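Hydrolase family protein (Deinococcus radiodurans R1, PDB 3CNH) probably acts as a phosphatase, a metal-binding hydrolase of the haloacid dehalogenase-like superfamily. Local coordinates at residues 30-35 / 75-80; 41-46 / 58-63; 139-144 / 168-173; 160-165 / 180-185. All coordinates share one frame; numbering follows the deposited sequence. Where two conformers were deposited one is given.

Contact 1: 30-35 / 75-80; sequences QRFGLD and EDFRAV
Phe-32 and Phe-77 meet where the last part of helix 22-32 comes up beside helix 74-83, their CA atoms 8.1 Å apart. The gap is filled mainly by side chains, though Phe-32 CZ also reaches backbone, 3.9 Å from Asp-76 O. The two rings are neither stacked nor edge-to-face: their planes make 49° and their centroids lie 5.0 Å apart. Phe-77 CD2 sits 3.6 Å above one face of the Phe-32 ring, displaced toward its rim. Phe-77 points its CG anti to the backbone N (chi1 -164°), and its ring ends between Phe-32 and Leu-34, whose CD1 lies 3.9 Å from Phe-77 CE2. The rim of Phe-32 is occupied as well, because Val-80 comes tip to tip with it, CG2 being 3.7 Å from Phe-32 CZ. Phe-72 meets Phe-32 from a loop, while Val-28 touches Phe-77. Just beyond Phe-32 the chain leaves its helix through Gly-33, whose positive phi (70°) and bonds back into the last turn make a Schellman motif. Aromatic and aliphatic packing between helices of this kind, within an all-helical part of the chain that follows the first strand, is consistent with the C1 cap of haloacid dehalogenase-like enzymes.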
loop_
_atom_site.group_PDB
_atom_site.type_symbol
_atom_site.label_atom_id
_atom_site.label_comp_id
_atom_site.label_asym_id
_atom_site.label_seq_id
_atom_site.Cartn_x
_atom_site.Cartn_y
_atom_site.Cartn_z
ATOM N N GLN A 30 -6.288 -9.432 19.916
ATOM C CA GLN A 30 -5.945 -10.149 21.145
ATOM C C GLN A 30 -5.625 -9.152 22.271
ATOM O O GLN A 30 -6.099 -9.267 23.396
ATOM C CB GLN A 30 -4.738 -11.072 20.903
ATOM C CG GLN A 30 -4.216 -11.796 22.161
ATOM N N ARG A 31 -4.858 -8.141 21.915
ATOM C CA ARG A 31 -4.455 -7.129 22.888
ATOM C C ARG A 31 -5.636 -6.409 23.504
ATOM O O ARG A 31 -5.635 -6.070 24.687
ATOM C CB ARG A 31 -3.531 -6.084 22.250
ATOM C CG ARG A 31 -3.094 -5.006 23.264
ATOM C CD ARG A 31 -2.193 -3.924 22.664
ATOM N NE ARG A 31 -0.934 -4.444 22.128
ATOM C CZ ARG A 31 0.161 -4.669 22.853
ATOM N NH1 ARG A 31 0.169 -4.459 24.163
ATOM N NH2 ARG A 31 1.255 -5.133 22.265
ATOM N N PHE A 32 -6.652 -6.196 22.684
ATOM C CA PHE A 32 -7.846 -5.435 23.100
ATOM C C PHE A 32 -8.965 -6.302 23.596
ATOM O O PHE A 32 -10.029 -5.816 24.002
ATOM C CB PHE A 32 -8.317 -4.507 21.999
ATOM C CG PHE A 32 -7.479 -3.266 21.870
ATOM C CD1 PHE A 32 -7.714 -2.181 22.703
ATOM C CD2 PHE A 32 -6.464 -3.171 20.936
ATOM C CE1 PHE A 32 -6.950 -1.017 22.607
ATOM C CE2 PHE A 32 -5.718 -2.006 20.839
ATOM C CZ PHE A 32 -5.966 -0.929 21.673
ATOM N N GLY A 33 -8.702 -7.593 23.589
ATOM C CA GLY A 33 -9.651 -8.573 24.133
ATOM C C GLY A 33 -10.905 -8.743 23.308
ATOM O O GLY A 33 -11.996 -9.015 23.829
ATOM N N LEU A 34 -10.733 -8.599 22.005
ATOM C CA LEU A 34 -11.875 -8.729 21.081
ATOM C C LEU A 34 -12.204 -10.182 20.720
ATOM O O LEU A 34 -11.321 -11.024 20.597
ATOM C CB LEU A 34 -11.598 -7.955 19.794
ATOM C CG LEU A 34 -11.247 -6.463 19.965
ATOM C CD1 LEU A 34 -10.972 -5.850 18.597
ATOM C CD2 LEU A 34 -12.327 -5.720 20.715
ATOM N N ASP A 35 -13.490 -10.445 20.532
ATOM C CA ASP A 35 -13.938 -11.758 20.015
ATOM C C ASP A 35 -13.406 -11.808 18.599
ATOM O O ASP A 35 -13.824 -11.030 17.733
ATOM C CB ASP A 35 -15.463 -11.872 20.026
ATOM C CG ASP A 35 -15.950 -13.182 19.464
ATOM O OD1 ASP A 35 -15.737 -13.443 18.269
ATOM O OD2 ASP A 35 -16.580 -13.943 20.232
ATOM N N GLU A 75 -9.463 6.215 19.857
ATOM C CA GLU A 75 -8.125 6.830 19.726
ATOM C C GLU A 75 -7.061 5.835 20.151
ATOM O O GLU A 75 -6.004 5.696 19.501
ATOM C CB GLU A 75 -8.029 8.125 20.532
ATOM C CG GLU A 75 -8.897 9.264 19.957
ATOM C CD GLU A 75 -10.422 9.096 20.151
ATOM O OE1 GLU A 75 -10.912 8.411 21.096
ATOM O OE2 GLU A 75 -11.156 9.682 19.324
ATOM N N ASP A 76 -7.359 5.126 21.221
ATOM C CA ASP A 76 -6.454 4.092 21.752
ATOM C C ASP A 76 -6.236 3.064 20.643
ATOM O O ASP A 76 -5.116 2.640 20.330
ATOM C CB ASP A 76 -7.050 3.342 22.957
ATOM C CG ASP A 76 -7.155 4.196 24.216
ATOM O OD1 ASP A 76 -6.373 5.162 24.340
ATOM O OD2 ASP A 76 -7.992 3.875 25.092
ATOM N N PHE A 77 -7.344 2.698 20.007
ATOM C CA PHE A 77 -7.302 1.600 19.022
ATOM C C PHE A 77 -6.536 2.027 17.793
ATOM O O PHE A 77 -5.721 1.296 17.236
ATOM C CB PHE A 77 -8.729 1.125 18.653
ATOM C CG PHE A 77 -8.755 -0.205 17.962
ATOM C CD1 PHE A 77 -8.737 -0.288 16.584
ATOM C CD2 PHE A 77 -8.752 -1.387 18.682
ATOM C CE1 PHE A 77 -8.743 -1.513 15.946
ATOM C CE2 PHE A 77 -8.770 -2.625 18.013
ATOM C CZ PHE A 77 -8.745 -2.671 16.675
ATOM N N ARG A 78 -6.821 3.239 17.372
ATOM C CA ARG A 78 -6.190 3.792 16.189
ATOM C C ARG A 78 -4.664 3.875 16.371
ATOM O O ARG A 78 -3.890 3.597 15.439
ATOM C CB ARG A 78 -6.848 5.131 15.879
ATOM C CG ARG A 78 -6.623 5.628 14.487
ATOM C CD ARG A 78 -5.618 6.655 14.466
ATOM N NE ARG A 78 -6.117 7.811 15.187
ATOM C CZ ARG A 78 -6.519 8.913 14.579
ATOM N NH1 ARG A 78 -6.970 9.936 15.293
ATOM N NH2 ARG A 78 -6.457 8.989 13.258
ATOM N N ALA A 79 -4.246 4.205 17.578
ATOM C CA ALA A 79 -2.811 4.323 17.882
ATOM C C ALA A 79 -2.105 3.003 17.655
ATOM O O ALA A 79 -1.026 2.942 17.053
ATOM C CB ALA A 79 -2.572 4.790 19.327
ATOM N N VAL A 80 -2.727 1.942 18.146
ATOM C CA VAL A 80 -2.139 0.599 18.039
ATOM C C VAL A 80 -2.174 0.122 16.571
ATOM O O VAL A 80 -1.247 -0.546 16.084
ATOM C CB VAL A 80 -2.791 -0.402 19.031
ATOM C CG1 VAL A 80 -2.207 -1.797 18.828
ATOM C CG2 VAL A 80 -2.567 0.070 20.492
#

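Contact 2: 41-46 / 58-63; sequences ERHRLA and AEYLEQ
His-43 and Tyr-60 meet rim to rim, their planes nearly perpendicular at 87°. The phenol oxygen lies in the plane of the imidazole at its edge, and ND1 in turn lies in the plane of the phenol ring, so neither ring is over a face of the other. His-43 ND1 and Tyr-60 OH are 2.6 Å apart in a short, nearly straight hydrogen bond in which either could be the donor. The same hydroxyl is bonded to the indole NE1 of Trp-20, and two partners thereby fix where the phenol ends. Ala-46 CB approaches the same ring obliquely, 3.9 Å from Tyr-60 CD2, and also lies 3.9 Å from Gln-63 OE1.

Arg-42 makes the second polar link. Its CG is anti to the carbonyl carbon (chi1 -70°) and the chain then runs extended to NE, which carries the guanidinium across to the other helix. There Arg-42 NH1 gives a somewhat bent bond of 2.8 Å to Gln-63 O, in the plane of that carbonyl. NE forms a salt bridge with Asp-38, and Tyr-67 supplies a cation-pi partner. An alanine in place of Arg-42 would probably leave the Gln-63 carbonyl without this donor and Asp-38 without its positive mate.

The segments of helices 36-51 and 57-64 are roughly antiparallel, their axes 9.8 Å apart at 148°. From helix 57-64, Leu-61 packs the other way, onto Phe-77 and Met-81 of helix 74-83.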
loop_
_atom_site.group_PDB
_atom_site.type_symbol
_atom_site.label_atom_id
_atom_site.label_comp_id
_atom_site.label_asym_id
_atom_site.label_seq_id
_atom_site.Cartn_x
_atom_site.Cartn_y
_atom_site.Cartn_z
ATOM N N GLU A 41 -15.135 -11.130 10.923
ATOM C CA GLU A 41 -16.302 -11.115 10.024
ATOM C C GLU A 41 -16.713 -9.660 9.732
ATOM O O GLU A 41 -16.992 -9.262 8.588
ATOM C CB GLU A 41 -17.443 -11.980 10.541
ATOM C CG GLU A 41 -18.457 -12.190 9.457
ATOM C CD GLU A 41 -17.784 -12.374 8.082
ATOM O OE1 GLU A 41 -17.991 -11.505 7.174
ATOM O OE2 GLU A 41 -16.990 -13.339 7.931
ATOM N N ARG A 42 -16.709 -8.855 10.778
ATOM C CA ARG A 42 -17.076 -7.431 10.631
ATOM C C ARG A 42 -16.080 -6.656 9.788
ATOM O O ARG A 42 -16.431 -5.823 8.955
ATOM C CB ARG A 42 -17.310 -6.780 11.990
ATOM C CG ARG A 42 -18.570 -7.291 12.649
ATOM C CD ARG A 42 -18.720 -6.832 14.092
ATOM N NE ARG A 42 -20.025 -7.166 14.631
ATOM C CZ ARG A 42 -21.066 -6.331 14.587
ATOM N NH1 ARG A 42 -20.904 -5.138 14.037
ATOM N NH2 ARG A 42 -22.238 -6.664 15.084
ATOM N N HIS A 43 -14.797 -6.957 9.985
ATOM C CA HIS A 43 -13.747 -6.343 9.213
ATOM C C HIS A 43 -13.920 -6.710 7.747
ATOM O O HIS A 43 -13.796 -5.863 6.873
ATOM C CB HIS A 43 -12.350 -6.814 9.695
ATOM C CG HIS A 43 -11.264 -6.504 8.721
ATOM N ND1 HIS A 43 -10.678 -5.262 8.641
ATOM C CD2 HIS A 43 -10.738 -7.238 7.712
ATOM C CE1 HIS A 43 -9.804 -5.255 7.649
ATOM N NE2 HIS A 43 -9.822 -6.439 7.064
ATOM N N ARG A 44 -14.201 -7.984 7.480
ATOM C CA ARG A 44 -14.345 -8.485 6.099
ATOM C C ARG A 44 -15.378 -7.661 5.339
ATOM O O ARG A 44 -15.193 -7.279 4.170
ATOM C CB ARG A 44 -14.753 -9.970 6.078
ATOM C CG ARG A 44 -14.759 -10.585 4.690
ATOM C CD ARG A 44 -15.220 -12.051 4.682
ATOM N NE ARG A 44 -16.638 -12.215 5.011
ATOM C CZ ARG A 44 -17.626 -12.121 4.122
ATOM N NH1 ARG A 44 -17.353 -11.858 2.852
ATOM N NH2 ARG A 44 -18.884 -12.293 4.496
ATOM N N LEU A 45 -16.454 -7.389 6.041
ATOM C CA LEU A 45 -17.580 -6.652 5.440
ATOM C C LEU A 45 -17.263 -5.193 5.181
ATOM O O LEU A 45 -17.595 -4.657 4.134
ATOM C CB LEU A 45 -18.860 -6.741 6.267
ATOM C CG LEU A 45 -19.916 -7.693 5.711
ATOM C CD1 LEU A 45 -19.424 -9.101 5.682
ATOM C CD2 LEU A 45 -21.219 -7.571 6.508
ATOM N N ALA A 46 -16.617 -4.562 6.149
ATOM C CA ALA A 46 -16.401 -3.098 6.112
ATOM C C ALA A 46 -15.131 -2.630 5.461
ATOM O O ALA A 46 -15.046 -1.515 4.935
ATOM C CB ALA A 46 -16.520 -2.501 7.532
ATOM N N ALA A 58 -13.691 6.254 11.393
ATOM C CA ALA A 58 -14.601 6.285 12.549
ATOM C C ALA A 58 -15.738 5.308 12.310
ATOM O O ALA A 58 -16.189 4.571 13.212
ATOM C CB ALA A 58 -15.156 7.677 12.763
ATOM N N GLU A 59 -16.255 5.379 11.096
ATOM C CA GLU A 59 -17.354 4.524 10.668
ATOM C C GLU A 59 -16.962 3.047 10.726
ATOM O O GLU A 59 -17.707 2.195 11.258
ATOM C CB GLU A 59 -17.860 4.895 9.278
ATOM C CG GLU A 59 -18.708 6.167 9.239
ATOM C CD GLU A 59 -19.058 6.621 7.814
ATOM O OE1 GLU A 59 -18.267 6.417 6.886
ATOM O OE2 GLU A 59 -20.117 7.246 7.630
ATOM N N TYR A 60 -15.799 2.763 10.179
ATOM C CA TYR A 60 -15.259 1.398 10.197
ATOM C C TYR A 60 -15.138 0.918 11.635
ATOM O O TYR A 60 -15.617 -0.157 11.998
ATOM C CB TYR A 60 -13.931 1.349 9.431
ATOM C CG TYR A 60 -13.087 0.097 9.640
ATOM C CD1 TYR A 60 -12.219 0.022 10.704
ATOM C CD2 TYR A 60 -13.130 -0.975 8.752
ATOM C CE1 TYR A 60 -11.437 -1.100 10.922
ATOM C CE2 TYR A 60 -12.349 -2.111 8.960
ATOM C CZ TYR A 60 -11.496 -2.156 10.049
ATOM O OH TYR A 60 -10.713 -3.270 10.282
ATOM N N LEU A 61 -14.532 1.745 12.481
ATOM C CA LEU A 61 -14.324 1.338 13.898
ATOM C C LEU A 61 -15.633 1.123 14.642
ATOM O O LEU A 61 -15.762 0.231 15.509
ATOM C CB LEU A 61 -13.394 2.320 14.643
ATOM C CG LEU A 61 -11.944 2.261 14.192
ATOM C CD1 LEU A 61 -11.157 3.310 15.011
ATOM C CD2 LEU A 61 -11.329 0.869 14.329
ATOM N N GLU A 62 -16.643 1.904 14.276
ATOM C CA GLU A 62 -17.973 1.806 14.876
ATOM C C GLU A 62 -18.557 0.425 14.610
ATOM O O GLU A 62 -19.184 -0.196 15.466
ATOM C CB GLU A 62 -18.917 2.880 14.296
ATOM C CG GLU A 62 -20.392 2.705 14.685
ATOM C CD GLU A 62 -20.613 2.779 16.167
ATOM O OE1 GLU A 62 -19.700 3.217 16.905
ATOM O OE2 GLU A 62 -21.722 2.400 16.591
ATOM N N GLN A 63 -18.329 -0.054 13.400
ATOM C CA GLN A 63 -18.895 -1.357 13.018
ATOM C C GLN A 63 -18.055 -2.545 13.432
ATOM O O GLN A 63 -18.577 -3.612 13.774
ATOM C CB GLN A 63 -19.112 -1.453 11.515
ATOM C CG GLN A 63 -20.074 -0.415 10.958
ATOM C CD GLN A 63 -20.483 -0.709 9.536
ATOM O OE1 GLN A 63 -20.083 -1.726 8.957
ATOM N NE2 GLN A 63 -21.300 0.174 8.966
#

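Contact 3: 139-144 / 168-173; sequences VMKPNP and LQNVQA. With PO4 (phosphate ion), chain D.
Pro-142 and Asn-170 touch closely, mostly carbon against polar atoms. Asn-170 OD1 lies 3.2 Å from Pro-142 CB and 3.5 Å from Lys-141 CB, beside the cis peptide bond that joins Lys-141 to Pro-142. One turn on from Gln-169, Ala-173 CB sits 3.5 Å from Pro-142 O, while the extended Gln-169 chain itself brings NE2 to 3.8 Å from Pro-142 CG.

The lysine before a cis-proline, in a loop leading into helix 144-154, matches the motif III lysine of haloacid dehalogenase-like enzymes. Asn-143 then serves as N-cap of that helix, its OD1 accepting from Ala-145 N.

Ionic and hydrogen-bonding contacts gather at the far end of Lys-141. The side chain crosses that of Asn-170 at about a right angle and bends at chi3 (-64°), bringing CE to 3.4 Å from phosphate O1. NZ is hydrogen-bonded to that O1 at 3.0 Å, makes salt bridges with Asp-165 and Asp-10, and donates to Leu-107 O. This phosphate, probably from the crystallisation liquor, also bonds Asn-109 N and Gly-12 N. A methionine in place of Lys-141 would probably leave Asp-165 and Asp-10 without this ammonium group and the phosphate with one bond fewer. Asn-170 ND2 bonds Asp-165 OD1 weakly.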
loop_
_atom_site.group_PDB
_atom_site.type_symbol
_atom_site.label_atom_id
_atom_site.label_comp_id
_atom_site.label_asym_id
_atom_site.label_seq_id
_atom_site.Cartn_x
_atom_site.Cartn_y
_atom_site.Cartn_z
ATOM N N VAL A 139 -10.684 3.418 -6.453
ATOM C CA VAL A 139 -10.437 2.113 -7.119
ATOM C C VAL A 139 -9.218 1.516 -6.436
ATOM O O VAL A 139 -8.454 2.230 -5.798
ATOM C CB VAL A 139 -10.252 2.176 -8.677
ATOM C CG1 VAL A 139 -11.620 2.369 -9.367
ATOM C CG2 VAL A 139 -9.308 3.283 -9.016
HETATM N N MSE A 140 -9.061 0.206 -6.553
HETATM C CA MSE A 140 -7.990 -0.519 -5.865
HETATM C C MSE A 140 -7.335 -1.557 -6.773
HETATM O O MSE A 140 -7.950 -2.094 -7.683
HETATM C CB MSE A 140 -8.542 -1.229 -4.609
HETATM C CG MSE A 140 -9.397 -2.365 -4.989
HETATM SE SE MSE A 140 -9.984 -3.408 -3.413
HETATM C CE MSE A 140 -11.023 -2.224 -2.836
ATOM N N LYS A 141 -6.054 -1.797 -6.547
ATOM C CA LYS A 141 -5.408 -2.930 -7.170
ATOM C C LYS A 141 -6.220 -4.132 -6.701
ATOM O O LYS A 141 -6.676 -4.153 -5.555
ATOM C CB LYS A 141 -3.958 -3.056 -6.688
ATOM C CG LYS A 141 -3.069 -1.933 -7.091
ATOM C CD LYS A 141 -1.616 -2.165 -6.613
ATOM C CE LYS A 141 -1.518 -2.191 -5.147
ATOM N NZ LYS A 141 -0.134 -2.175 -4.611
ATOM N N PRO A 142 -6.318 -5.183 -7.510
ATOM C CA PRO A 142 -5.668 -5.438 -8.791
ATOM C C PRO A 142 -6.511 -5.041 -10.004
ATOM O O PRO A 142 -6.324 -5.553 -11.102
ATOM C CB PRO A 142 -5.524 -6.968 -8.768
ATOM C CG PRO A 142 -6.771 -7.404 -8.132
ATOM C CD PRO A 142 -7.041 -6.375 -7.037
ATOM N N ASN A 143 -7.470 -4.164 -9.777
ATOM C CA ASN A 143 -8.336 -3.674 -10.876
ATOM C C ASN A 143 -7.498 -3.086 -12.004
ATOM O O ASN A 143 -6.666 -2.202 -11.768
ATOM C CB ASN A 143 -9.307 -2.624 -10.360
ATOM C CG ASN A 143 -10.388 -2.254 -11.366
ATOM O OD1 ASN A 143 -10.275 -2.516 -12.572
ATOM N ND2 ASN A 143 -11.434 -1.596 -10.874
ATOM N N PRO A 144 -7.652 -3.603 -13.227
ATOM C CA PRO A 144 -6.875 -3.000 -14.309
ATOM C C PRO A 144 -7.043 -1.473 -14.365
ATOM O O PRO A 144 -6.126 -0.756 -14.751
ATOM C CB PRO A 144 -7.462 -3.658 -15.561
ATOM C CG PRO A 144 -7.981 -4.996 -15.050
ATOM C CD PRO A 144 -8.473 -4.738 -13.674
ATOM N N LEU A 168 2.055 -11.487 -6.921
ATOM C CA LEU A 168 2.071 -11.907 -8.316
ATOM C C LEU A 168 0.807 -11.446 -9.047
ATOM O O LEU A 168 0.883 -11.007 -10.176
ATOM C CB LEU A 168 2.213 -13.406 -8.451
ATOM C CG LEU A 168 2.243 -13.944 -9.878
ATOM C CD1 LEU A 168 3.454 -13.446 -10.680
ATOM C CD2 LEU A 168 2.197 -15.471 -9.774
ATOM N N GLN A 169 -0.345 -11.576 -8.401
ATOM C CA GLN A 169 -1.594 -11.156 -9.065
ATOM C C GLN A 169 -1.534 -9.694 -9.502
ATOM O O GLN A 169 -2.034 -9.317 -10.587
ATOM C CB GLN A 169 -2.800 -11.403 -8.156
ATOM C CG GLN A 169 -4.169 -11.097 -8.771
ATOM C CD GLN A 169 -5.303 -11.467 -7.800
ATOM O OE1 GLN A 169 -5.027 -11.997 -6.714
ATOM N NE2 GLN A 169 -6.561 -11.178 -8.164
ATOM N N ASN A 170 -0.898 -8.868 -8.676
ATOM C CA ASN A 170 -0.759 -7.419 -8.972
ATOM C C ASN A 170 0.258 -7.183 -10.089
ATOM O O ASN A 170 0.077 -6.323 -10.955
ATOM C CB ASN A 170 -0.446 -6.595 -7.738
ATOM C CG ASN A 170 -1.666 -6.359 -6.885
ATOM O OD1 ASN A 170 -2.751 -6.226 -7.420
ATOM N ND2 ASN A 170 -1.486 -6.221 -5.595
ATOM N N VAL A 171 1.336 -7.961 -10.067
ATOM C CA VAL A 171 2.352 -7.881 -11.110
ATOM C C VAL A 171 1.756 -8.248 -12.465
ATOM O O VAL A 171 1.945 -7.564 -13.506
ATOM C CB VAL A 171 3.588 -8.780 -10.762
ATOM C CG1 VAL A 171 4.519 -8.943 -11.962
ATOM C CG2 VAL A 171 4.285 -8.198 -9.520
ATOM N N GLN A 172 0.986 -9.321 -12.439
ATOM C CA GLN A 172 0.349 -9.805 -13.658
ATOM C C GLN A 172 -0.672 -8.808 -14.204
ATOM O O GLN A 172 -0.783 -8.609 -15.404
ATOM C CB GLN A 172 -0.235 -11.209 -13.473
ATOM C CG GLN A 172 0.818 -12.282 -13.229
ATOM C CD GLN A 172 0.236 -13.614 -12.875
ATOM O OE1 GLN A 172 -0.793 -13.683 -12.213
ATOM N NE2 GLN A 172 0.895 -14.689 -13.294
ATOM N N ALA A 173 -1.447 -8.187 -13.320
ATOM C CA ALA A 173 -2.468 -7.206 -13.738
ATOM C C ALA A 173 -1.824 -5.987 -14.382
ATOM O O ALA A 173 -2.293 -5.471 -15.378
ATOM C CB ALA A 173 -3.371 -6.784 -12.537
HETATM P P PO4 D . -0.457 -1.956 -0.486
HETATM O O1 PO4 D . -1.107 -1.824 -1.786
HETATM O O2 PO4 D . 0.335 -3.268 -0.439
HETATM O O3 PO4 D . 0.344 -0.740 0.003
HETATM O O4 PO4 D . -1.471 -2.193 0.633
#

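Contact 4: 160-165 / 180-185; sequences EAVMVD and HAVQCV
First torsions bring His-180 against Ala-161 and Val-164 against Cys-184. His-180 CG is anti to its carbonyl carbon (chi1 -64°), which puts it 3.7 Å from Ala-161 O; that oxygen lies at the edge of the ring, near its plane. Val-164 holds CG1 anti to the backbone N (178°), where it packs 3.9 Å from Cys-184 CB.

Between these points two parallel strand segments, 21° apart in direction, are laced by hydrogen bonds that pass from one strand to the other and back. His-180 N gives to Ala-161 O at 2.9 Å, and Met-163 N to His-180 O at 2.9 Å. Val-182 N gives to Met-163 O at 2.8 Å, almost on the line of that carbonyl. The next rung is weak, with Asp-165 N 3.4 Å from Val-182 O, but Cys-184 N closes the ladder on Asp-165 O at 2.9 Å. CA-H...O contacts lie between the rungs, as from Ala-181 CA to Met-163 O.

Val-162, Val-164, His-180 and Val-182 share one face of the sheet, which helix 187-196 packs against through Leu-190. Met-163 and Ala-181 lie on the other, against helix 168-176, the helix of this beta-alpha-beta crossover.

Asp-165 ends the inner strand on that second face. Arg-167 N binds OD1 and Lys-141 forms a salt bridge with OD2; the side chain comes within about 4 Å of the sodium, whose ligand Asp-166 is the next residue, consistent with the acidic pair of motif IV in this superfamily.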
loop_
_atom_site.group_PDB
_atom_site.type_symbol
_atom_site.label_atom_id
_atom_site.label_comp_id
_atom_site.label_asym_id
_atom_site.label_seq_id
_atom_site.Cartn_x
_atom_site.Cartn_y
_atom_site.Cartn_z
ATOM N N GLU A 160 6.672 2.518 -20.668
ATOM C CA GLU A 160 7.644 3.442 -20.070
ATOM C C GLU A 160 7.574 3.396 -18.558
ATOM O O GLU A 160 8.186 4.207 -17.861
ATOM C CB GLU A 160 7.329 4.884 -20.477
ATOM C CG GLU A 160 7.548 5.194 -21.939
ATOM C CD GLU A 160 7.113 6.612 -22.302
ATOM O OE1 GLU A 160 6.142 7.192 -21.711
ATOM O OE2 GLU A 160 7.771 7.145 -23.202
ATOM N N ALA A 161 6.764 2.476 -18.073
ATOM C CA ALA A 161 6.542 2.354 -16.630
ATOM C C ALA A 161 6.845 0.975 -16.091
ATOM O O ALA A 161 6.711 -0.035 -16.779
ATOM C CB ALA A 161 5.069 2.683 -16.297
ATOM N N VAL A 162 7.263 0.966 -14.830
ATOM C CA VAL A 162 7.465 -0.287 -14.096
ATOM C C VAL A 162 6.720 -0.240 -12.774
ATOM O O VAL A 162 6.856 0.712 -12.028
ATOM C CB VAL A 162 8.946 -0.568 -13.769
ATOM C CG1 VAL A 162 9.107 -1.965 -13.156
ATOM C CG2 VAL A 162 9.826 -0.444 -15.023
HETATM N N MSE A 163 5.931 -1.283 -12.536
HETATM C CA MSE A 163 5.223 -1.538 -11.279
HETATM C C MSE A 163 6.012 -2.522 -10.417
HETATM O O MSE A 163 6.486 -3.565 -10.894
HETATM C CB MSE A 163 3.849 -2.168 -11.548
HETATM C CG MSE A 163 3.062 -2.568 -10.317
HETATM SE SE MSE A 163 2.377 -0.953 -9.466
HETATM C CE MSE A 163 2.006 -1.722 -7.650
ATOM N N VAL A 164 6.156 -2.159 -9.139
ATOM C CA VAL A 164 6.817 -2.989 -8.144
ATOM C C VAL A 164 5.791 -3.369 -7.069
ATOM O O VAL A 164 5.246 -2.494 -6.384
ATOM C CB VAL A 164 7.991 -2.260 -7.470
ATOM C CG1 VAL A 164 8.617 -3.144 -6.397
ATOM C CG2 VAL A 164 9.072 -1.776 -8.532
ATOM N N ASP A 165 5.542 -4.660 -6.932
ATOM C CA ASP A 165 4.510 -5.164 -5.970
ATOM C C ASP A 165 4.973 -6.486 -5.427
ATOM O O ASP A 165 5.699 -7.198 -6.086
ATOM C CB ASP A 165 3.162 -5.310 -6.666
ATOM C CG ASP A 165 1.974 -5.339 -5.694
ATOM O OD1 ASP A 165 1.735 -6.393 -5.023
ATOM O OD2 ASP A 165 1.244 -4.322 -5.682
ATOM N N HIS A 180 5.623 -2.653 -17.532
ATOM C CA HIS A 180 6.601 -3.576 -17.000
ATOM C C HIS A 180 6.265 -3.752 -15.533
ATOM O O HIS A 180 5.611 -2.923 -14.917
ATOM C CB HIS A 180 7.999 -3.031 -17.122
ATOM C CG HIS A 180 8.429 -2.857 -18.535
ATOM N ND1 HIS A 180 8.783 -3.924 -19.332
ATOM C CD2 HIS A 180 8.557 -1.746 -19.303
ATOM C CE1 HIS A 180 9.111 -3.477 -20.534
ATOM N NE2 HIS A 180 8.972 -2.163 -20.547
ATOM N N ALA A 181 6.697 -4.873 -14.975
ATOM C CA ALA A 181 6.461 -5.130 -13.556
ATOM C C ALA A 181 7.486 -6.116 -13.035
ATOM O O ALA A 181 8.003 -6.956 -13.769
ATOM C CB ALA A 181 5.029 -5.659 -13.315
ATOM N N VAL A 182 7.843 -5.901 -11.788
ATOM C CA VAL A 182 8.720 -6.802 -11.041
ATOM C C VAL A 182 8.114 -7.142 -9.699
ATOM O O VAL A 182 7.665 -6.249 -8.992
ATOM C CB VAL A 182 10.079 -6.155 -10.740
ATOM C CG1 VAL A 182 10.959 -7.147 -9.982
ATOM C CG2 VAL A 182 10.771 -5.729 -12.067
ATOM N N GLN A 183 8.086 -8.425 -9.377
ATOM C CA GLN A 183 7.632 -8.880 -8.071
ATOM C C GLN A 183 8.735 -8.696 -7.042
ATOM O O GLN A 183 9.819 -9.220 -7.188
ATOM C CB GLN A 183 7.225 -10.340 -8.084
ATOM C CG GLN A 183 6.480 -10.739 -6.827
ATOM C CD GLN A 183 5.996 -12.169 -6.853
ATOM O OE1 GLN A 183 6.183 -12.874 -7.847
ATOM N NE2 GLN A 183 5.345 -12.612 -5.772
ATOM N N CYS A 184 8.456 -7.931 -6.007
ATOM C CA CYS A 184 9.449 -7.652 -4.965
ATOM C C CYS A 184 9.535 -8.802 -3.973
ATOM O O CYS A 184 8.532 -9.133 -3.303
ATOM C CB CYS A 184 9.099 -6.371 -4.211
ATOM S SG CYS A 184 10.302 -5.976 -2.895
ATOM N N VAL A 185 10.675 -9.474 -3.999
ATOM C CA VAL A 185 10.992 -10.566 -3.074
ATOM C C VAL A 185 11.981 -10.046 -2.036
ATOM O O VAL A 185 11.789 -10.193 -0.834
ATOM C CB VAL A 185 11.582 -11.762 -3.800
ATOM C CG1 VAL A 185 12.068 -12.811 -2.804
ATOM C CG2 VAL A 185 10.494 -12.358 -4.711
#

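In the fold
Contacts 1 and 2 come first along the chain, contact 2 nested within the loop that contact 1 closes, and both belong to the helical region between strands 6-9 and 103-108. Their centres are 14 Å apart, and they touch through Phe-77 and Leu-61. Contacts 3 and 4 follow and interleave along the sequence, their centres 11 Å apart, joined by the Lys-141 to Asp-165 salt bridge beside the sodium. Here helix 168-176 connects strands 161-165 and 180-183 of the five-stranded parallel sheet. The centres of contacts 1 and 4 are 35 Å apart. Contact 2 comes nearer, its closest atoms about 9 Å from those of contact 3, so the helical region lies beside the site, consistent with a cap and a core.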